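Hypothetical protein Atu0492 (Agrobacterium tumefaciens, PDB 2GMY) is of unknown function but, as a member of the AhpD-like carboxymuconolactone decarboxylase family, may take part in antioxidant defence. Local coordinates at residues Y24-L30 against K122-A126. Sequence-based numbering, arbitrary orientation.
Sequences YVQSSGL and KITVA
Lys-122 lies in a groove between Tyr-24 and Leu-30, its chain extended beyond CG from helix 117-139 along the turn that ends helix 12-26. The long aliphatic stem suits this path: CB packs on Leu-30 CG at 3.8 Å, and the hydroxyl end of Tyr-24 abuts CG at 3.7 Å, the two side chains crossing at about a right angle. Tyrosine is long enough to reach this stem while its ring meets Val-125 CG1 obliquely. At the far end NZ donates to Ser-28 O (2.8 Å), approaching 25° from the carbonyl plane. Ser-28 holds the turn in shape, since its short side chain folds back and OG donates to Val-25 O (2.8 Å). Gly-29, with its positive phi (104°), suits the bend because it has no side chain. Branched, apolar Leu-30 fills the hollow between Lys-122 CB and Ile-123, CD1 settling 3.8 Å from Ile-123 CG1. In the last turn of helix 12-26, Val-25 CG1 meets Ala-126 CB at 3.8 Å; the small alanine lets the backbones come close. Helix 32-45 adjoins Leu-30, Ile-123 and Ala-126, helix 83-96 packs on Ile-123, and Ala-14 and Val-18 of a second subunit touch Tyr-24 and Val-125, respectively, making that side part of a subunit interface.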
# COMPACT_ATOMS: atom_id res chain seq x y z
N TYR A 24 32.87 -10.33 -3.94
CA TYR A 24 32.47 -10.92 -5.21
C TYR A 24 31.85 -9.87 -6.13
O TYR A 24 32.24 -9.75 -7.29
CB TYR A 24 31.50 -12.11 -5.09
CG TYR A 24 30.94 -12.39 -6.45
CD1 TYR A 24 31.74 -12.98 -7.43
CD2 TYR A 24 29.65 -11.98 -6.80
CE1 TYR A 24 31.27 -13.18 -8.71
CE2 TYR A 24 29.16 -12.18 -8.09
CZ TYR A 24 29.98 -12.78 -9.03
OH TYR A 24 29.51 -12.99 -10.31
N VAL A 25 30.88 -9.12 -5.61
CA VAL A 25 30.18 -8.13 -6.44
C VAL A 25 31.18 -7.17 -7.07
O VAL A 25 31.15 -6.95 -8.28
CB VAL A 25 29.12 -7.35 -5.64
CG1 VAL A 25 28.52 -6.25 -6.51
CG2 VAL A 25 28.02 -8.32 -5.14
N GLN A 26 32.09 -6.66 -6.24
CA GLN A 26 33.09 -5.70 -6.68
C GLN A 26 33.98 -6.20 -7.81
O GLN A 26 34.37 -5.44 -8.69
CB GLN A 26 33.96 -5.25 -5.50
CG GLN A 26 33.22 -4.34 -4.54
CD GLN A 26 32.53 -3.19 -5.25
OE1 GLN A 26 33.17 -2.37 -5.92
NE2 GLN A 26 31.21 -3.13 -5.13
N SER A 27 34.31 -7.49 -7.80
CA SER A 27 35.23 -7.99 -8.81
C SER A 27 34.52 -8.86 -9.84
O SER A 27 35.16 -9.62 -10.58
CB SER A 27 36.39 -8.75 -8.17
OG SER A 27 35.90 -9.74 -7.29
N SER A 28 33.20 -8.74 -9.90
CA SER A 28 32.39 -9.61 -10.75
C SER A 28 32.57 -9.36 -12.25
O SER A 28 32.27 -10.25 -13.05
CB SER A 28 30.91 -9.46 -10.40
OG SER A 28 30.46 -8.17 -10.76
N GLY A 29 33.05 -8.18 -12.61
CA GLY A 29 33.17 -7.79 -14.02
C GLY A 29 32.09 -6.81 -14.47
O GLY A 29 32.20 -6.21 -15.54
N LEU A 30 31.05 -6.63 -13.66
CA LEU A 30 30.05 -5.62 -13.97
C LEU A 30 30.68 -4.24 -13.98
O LEU A 30 31.49 -3.92 -13.10
CB LEU A 30 28.93 -5.61 -12.92
CG LEU A 30 27.71 -6.51 -13.07
CD1 LEU A 30 26.68 -6.07 -12.05
CD2 LEU A 30 27.13 -6.46 -14.47
N LYS A 122 24.77 -11.51 -12.37
CA LYS A 122 25.66 -10.61 -11.60
C LYS A 122 24.87 -9.43 -11.02
O LYS A 122 24.99 -9.09 -9.84
CB LYS A 122 26.80 -10.10 -12.48
CG LYS A 122 27.73 -11.20 -12.97
CD LYS A 122 28.81 -10.62 -13.86
CE LYS A 122 29.79 -11.71 -14.26
NZ LYS A 122 30.79 -11.13 -15.20
N ILE A 123 24.04 -8.81 -11.86
CA ILE A 123 23.19 -7.70 -11.43
C ILE A 123 22.27 -8.10 -10.27
O ILE A 123 22.15 -7.36 -9.28
CB ILE A 123 22.34 -7.22 -12.62
CG1 ILE A 123 23.20 -6.42 -13.58
CG2 ILE A 123 21.13 -6.37 -12.16
CD1 ILE A 123 22.59 -6.35 -14.97
N THR A 124 21.64 -9.26 -10.40
CA THR A 124 20.63 -9.68 -9.43
C THR A 124 21.27 -10.07 -8.08
O THR A 124 20.74 -9.76 -7.02
CB THR A 124 19.71 -10.78 -10.01
OG1 THR A 124 19.17 -10.31 -11.27
CG2 THR A 124 18.56 -11.07 -9.06
N VAL A 125 22.44 -10.69 -8.13
CA VAL A 125 23.20 -10.92 -6.89
C VAL A 125 23.61 -9.58 -6.26
O VAL A 125 23.54 -9.42 -5.04
CB VAL A 125 24.44 -11.81 -7.18
CG1 VAL A 125 25.36 -11.89 -5.97
CG2 VAL A 125 23.99 -13.22 -7.61
N ALA A 126 24.04 -8.63 -7.08
CA ALA A 126 24.39 -7.29 -6.59
C ALA A 126 23.18 -6.63 -5.89
O ALA A 126 23.32 -6.03 -4.82
CB ALA A 126 24.91 -6.43 -7.72